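Local coordinates for protein 5-dehydro-2-deoxygluconokinase (Bacillus halodurans C-125, PDB 2QCV) that probably phosphorylates 5-dehydro-2-deoxy-D-gluconate with ATP, a step in the breakdown of myo-inositol to acetyl-CoA, as a carbohydrate kinase of the PfkB family, at residues 41-45 against 46-50; 156-159 against 160-164. All coordinates share one frame; numbering follows the deposited sequence.

Contact 1 of 2, residues 41-45 against 46-50; sequences KYVGG and SPANI
Ala-48 sets its methyl over the end of the strand: its CB lies 4.0 Å from CG1 of Val-43 and 3.4 Å from the carbonyl O of Gly-44. On Val-43 it is the branch anti to the backbone N that makes this apolar touch. Helix 71-82 covers the same patch, with Phe-75 and Tyr-79 against Val-43 and Met-80 against Ala-48.

Asn-49 comes in one residue further along the helix. Its CG sits anti to the carbonyl carbon (chi1 -73°), which swings the amide back over the Gly-44/Gly-45 link. OD1 of Asn-49 ends 3.6 Å from CA of Gly-44, a van der Waals contact, while CG of Asn-49 lies 3.3 Å from the carbonyl O of Gly-45. The ND2 end is held elsewhere, by a hydrogen bond to OD2 of Asp-273; OD1 of that same carboxylate bonds to OG of Ser-46, so one aspartate ties down two side chains of the first helical turn and probably fixes which way the Asn-49 amide faces.

Between strand and helix, Gly-45 is the N-cap residue. The carbonyl O of Gly-45 takes the N-H of Asn-49, with N of Asn-49 at 2.9 Å, a nearly straight bond (170° at the hydrogen) that closes the first turn. The positive phi of Gly-45 would press a CB against the carbonyl O of Gly-44, a restriction that glycine escapes. Here the chain turns, the axes of the short strand and helix segments standing at 98°. A pair of glycines at the turn from strand to helix, leading from the border, within this chain, of the small lid sheet into the alpha/beta domain, is characteristic of the Gly-Gly-X-X-Ala-Asn sequence near the N terminus of PfkB-family sugar kinases.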
loop_
_atom_site.group_PDB
_atom_site.type_symbol
_atom_site.label_atom_id
_atom_site.label_comp_id
_atom_site.label_asym_id
_atom_site.label_seq_id
_atom_site.Cartn_x
_atom_site.Cartn_y
_atom_site.Cartn_z
ATOM N N LYS A 41 30.626 -6.836 3.801
ATOM C CA LYS A 41 29.799 -6.335 2.705
ATOM C C LYS A 41 30.294 -6.817 1.342
ATOM O O LYS A 41 31.448 -6.576 0.959
ATOM C CB LYS A 41 29.835 -4.814 2.713
ATOM C CG LYS A 41 28.884 -4.139 1.785
ATOM C CD LYS A 41 29.017 -2.642 1.824
ATOM C CE LYS A 41 30.297 -2.182 1.151
ATOM N NZ LYS A 41 30.449 -0.712 1.167
ATOM N N TYR A 42 29.394 -7.464 0.605
ATOM C CA TYR A 42 29.661 -7.931 -0.750
ATOM C C TYR A 42 28.493 -7.553 -1.661
ATOM O O TYR A 42 27.377 -7.283 -1.195
ATOM C CB TYR A 42 29.822 -9.442 -0.767
ATOM C CG TYR A 42 31.028 -9.919 -0.058
ATOM C CD1 TYR A 42 32.263 -9.920 -0.683
ATOM C CD2 TYR A 42 30.951 -10.377 1.232
ATOM C CE1 TYR A 42 33.379 -10.355 -0.028
ATOM C CE2 TYR A 42 32.063 -10.809 1.894
ATOM C CZ TYR A 42 33.269 -10.788 1.271
ATOM O OH TYR A 42 34.373 -11.245 1.940
ATOM N N VAL A 43 28.735 -7.545 -2.970
ATOM C CA VAL A 43 27.620 -7.474 -3.910
ATOM C C VAL A 43 27.002 -8.882 -3.918
ATOM O O VAL A 43 27.723 -9.909 -3.961
ATOM C CB VAL A 43 28.056 -7.107 -5.355
ATOM C CG1 VAL A 43 26.847 -7.183 -6.323
ATOM C CG2 VAL A 43 28.744 -5.730 -5.393
ATOM N N GLY A 44 25.688 -8.940 -3.923
ATOM C CA GLY A 44 24.980 -10.229 -4.102
ATOM C C GLY A 44 23.819 -10.097 -5.054
ATOM O O GLY A 44 23.701 -9.093 -5.762
ATOM N N GLY A 45 22.973 -11.127 -5.086
ATOM C CA GLY A 45 21.881 -11.178 -6.037
ATOM C C GLY A 45 22.320 -12.141 -7.101
ATOM O O GLY A 45 23.436 -12.037 -7.631
ATOM N N SER A 46 21.443 -13.085 -7.441
ATOM C CA SER A 46 21.811 -14.133 -8.425
ATOM C C SER A 46 22.377 -13.638 -9.774
ATOM O O SER A 46 23.485 -14.037 -10.124
ATOM C CB SER A 46 20.655 -15.104 -8.627
ATOM O OG SER A 46 20.934 -15.939 -9.723
ATOM N N PRO A 47 21.649 -12.779 -10.531
ATOM C CA PRO A 47 22.267 -12.338 -11.787
ATOM C C PRO A 47 23.543 -11.505 -11.645
ATOM O O PRO A 47 24.420 -11.612 -12.485
ATOM C CB PRO A 47 21.160 -11.564 -12.498
ATOM C CG PRO A 47 20.165 -11.248 -11.464
ATOM C CD PRO A 47 20.296 -12.232 -10.353
ATOM N N ALA A 48 23.641 -10.681 -10.613
ATOM C CA ALA A 48 24.874 -9.983 -10.281
ATOM C C ALA A 48 26.039 -10.935 -10.036
ATOM O O ALA A 48 27.148 -10.766 -10.586
ATOM C CB ALA A 48 24.642 -9.014 -9.044
ATOM N N ASN A 49 25.815 -11.941 -9.200
ATOM C CA ASN A 49 26.826 -12.948 -8.931
ATOM C C ASN A 49 27.260 -13.660 -10.201
ATOM O O ASN A 49 28.440 -13.991 -10.374
ATOM C CB ASN A 49 26.284 -14.020 -7.969
ATOM C CG ASN A 49 26.150 -13.542 -6.583
ATOM O OD1 ASN A 49 26.767 -12.536 -6.175
ATOM N ND2 ASN A 49 25.311 -14.261 -5.808
ATOM N N ILE A 50 26.298 -13.940 -11.072
ATOM C CA ILE A 50 26.605 -14.675 -12.304
ATOM C C ILE A 50 27.506 -13.794 -13.194
ATOM O O ILE A 50 28.505 -14.277 -13.729
ATOM C CB ILE A 50 25.332 -15.136 -13.058
ATOM C CG1 ILE A 50 24.620 -16.214 -12.243
ATOM C CG2 ILE A 50 25.680 -15.707 -14.479
ATOM C CD1 ILE A 50 23.232 -16.613 -12.802
#

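Contact 2 of 2, residues 156-159 against 160-164; sequences EAVL and KAIRL
The middle of alpha-helix 154-167, the crossover helix of the beta-alpha-beta unit built with strands 139-145 and 171-175, runs unbroken through 156-159 and 160-164. Lys-160 N reaches Glu-156 O at 2.9 Å and Ala-161 N reaches Ala-157 O at the same distance; Ile-162 N follows on Val-158 O. The last of the four i to i+4 bonds, Arg-163 N to Leu-159 O, is longer at 3.2 Å yet still fairly straight (168° at the hydrogen).

The helix has two different faces. Inward, Val-158, Ala-161 and Ile-162 lie against strand 139-145, with Val-144 under both Val-158 and Ile-162 and Leu-142 under Ala-161. Ile-162, together with Leu-159, also packs on Val-196 and Gln-199 of the neighbouring helix 186-199.

The polar side chains reach a neighbouring copy of the protein, the third subunit. Lys-160 is extended along its whole length, CG anti to the backbone N (chi1 171°), and carries NZ away from the helix to a salt bridge with Glu-187 of that subunit and a hydrogen bond to Pro-128 O of its own chain. Arg-163 bends at chi3 (-66°) and pairs through NH1 with Glu-198 of the third subunit. Glu-156 OE2 is hydrogen-bonded to Ser-152 OG and to Tyr-192 OH of the third subunit, with Arg-155 of the third subunit as a further, long and weak partner.

The apolar side-chain contact between the two segments is Val-158 with Ile-162. The two cross at a slant, CG1 of Val-158 meeting CD1 of Ile-162 at 3.9 Å, and CG1 of Ile-162 rests 3.4 Å from the carbonyl O of Val-158.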
loop_
_atom_site.group_PDB
_atom_site.type_symbol
_atom_site.label_atom_id
_atom_site.label_comp_id
_atom_site.label_asym_id
_atom_site.label_seq_id
_atom_site.Cartn_x
_atom_site.Cartn_y
_atom_site.Cartn_z
ATOM N N GLU A 156 7.619 -7.192 -15.957
ATOM C CA GLU A 156 7.398 -6.710 -17.341
ATOM C C GLU A 156 8.685 -6.265 -18.036
ATOM O O GLU A 156 8.828 -6.441 -19.260
ATOM C CB GLU A 156 6.381 -5.564 -17.392
ATOM C CG GLU A 156 5.052 -5.929 -16.901
ATOM C CD GLU A 156 4.944 -5.922 -15.377
ATOM O OE1 GLU A 156 5.276 -4.917 -14.791
ATOM O OE2 GLU A 156 4.424 -6.871 -14.820
ATOM N N ALA A 157 9.622 -5.699 -17.270
ATOM C CA ALA A 157 10.928 -5.381 -17.795
ATOM C C ALA A 157 11.606 -6.657 -18.307
ATOM O O ALA A 157 12.195 -6.658 -19.385
ATOM C CB ALA A 157 11.834 -4.690 -16.703
ATOM N N VAL A 158 11.521 -7.743 -17.538
ATOM C CA VAL A 158 12.114 -9.015 -17.960
ATOM C C VAL A 158 11.417 -9.558 -19.192
ATOM O O VAL A 158 12.062 -10.017 -20.137
ATOM C CB VAL A 158 12.074 -10.056 -16.828
ATOM C CG1 VAL A 158 12.474 -11.423 -17.326
ATOM C CG2 VAL A 158 13.019 -9.582 -15.634
ATOM N N LEU A 159 10.087 -9.526 -19.197
ATOM C CA LEU A 159 9.365 -10.028 -20.368
ATOM C C LEU A 159 9.754 -9.221 -21.631
ATOM O O LEU A 159 9.876 -9.793 -22.751
ATOM C CB LEU A 159 7.855 -10.059 -20.085
ATOM C CG LEU A 159 7.352 -11.043 -19.007
ATOM C CD1 LEU A 159 5.833 -10.830 -18.756
ATOM C CD2 LEU A 159 7.655 -12.458 -19.451
ATOM N N LYS A 160 9.911 -7.902 -21.485
ATOM C CA LYS A 160 10.345 -7.062 -22.594
ATOM C C LYS A 160 11.745 -7.447 -23.060
ATOM O O LYS A 160 11.991 -7.647 -24.253
ATOM C CB LYS A 160 10.311 -5.575 -22.227
ATOM C CG LYS A 160 10.962 -4.710 -23.298
ATOM C CD LYS A 160 10.736 -3.235 -22.987
ATOM C CE LYS A 160 11.492 -2.341 -24.010
ATOM N NZ LYS A 160 11.178 -0.867 -23.758
ATOM N N ALA A 161 12.665 -7.587 -22.114
ATOM C CA ALA A 161 14.055 -8.025 -22.422
ATOM C C ALA A 161 14.125 -9.318 -23.232
ATOM O O ALA A 161 14.860 -9.389 -24.215
ATOM C CB ALA A 161 14.877 -8.143 -21.119
ATOM N N ILE A 162 13.310 -10.305 -22.863
ATOM C CA ILE A 162 13.272 -11.600 -23.540
ATOM C C ILE A 162 12.820 -11.414 -24.993
ATOM O O ILE A 162 13.453 -11.913 -25.912
ATOM C CB ILE A 162 12.347 -12.615 -22.795
ATOM C CG1 ILE A 162 12.969 -13.014 -21.445
ATOM C CG2 ILE A 162 12.098 -13.859 -23.680
ATOM C CD1 ILE A 162 11.975 -13.631 -20.473
ATOM N N ARG A 163 11.747 -10.652 -25.204
ATOM C CA ARG A 163 11.276 -10.356 -26.562
ATOM C C ARG A 163 12.344 -9.698 -27.451
ATOM O O ARG A 163 12.559 -10.092 -28.587
ATOM C CB ARG A 163 10.032 -9.510 -26.529
ATOM C CG ARG A 163 9.453 -9.236 -27.936
ATOM C CD ARG A 163 8.198 -8.419 -27.815
ATOM N NE ARG A 163 7.105 -9.126 -27.143
ATOM C CZ ARG A 163 6.339 -10.052 -27.710
ATOM N NH1 ARG A 163 6.564 -10.453 -28.953
ATOM N NH2 ARG A 163 5.393 -10.631 -27.007
ATOM N N LEU A 164 13.008 -8.697 -26.907
ATOM C CA LEU A 164 14.051 -7.974 -27.594
ATOM C C LEU A 164 15.235 -8.877 -27.880
ATOM O O LEU A 164 15.778 -8.863 -28.998
ATOM C CB LEU A 164 14.468 -6.745 -26.738
ATOM C CG LEU A 164 13.669 -5.470 -26.911
ATOM C CD1 LEU A 164 12.168 -5.710 -26.942
ATOM C CD2 LEU A 164 14.064 -4.516 -25.783
#

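In the fold
From the N terminus, the chain runs along strand 38-44, one of the two outermost strands, within this chain, of the four-stranded sheet, and contact 1 closes the short corner into helix 46-56. A little over a hundred residues later, after strand 139-145 of the large sheet, contact 2 lies wholly within helix 154-167, closing only successive helical turns. The two are in series, neither enclosing nor crossing the other, their centres about 21 Å apart. Strand 139-145 is their common neighbour: Pro-47 and Ile-50 pack on it, as do Val-158, Ala-161 and Ile-162. Contact 1 leads from the small sheet to a helix lying on the large one; Lys-41 meets the second subunit, while contact 2 meets the third.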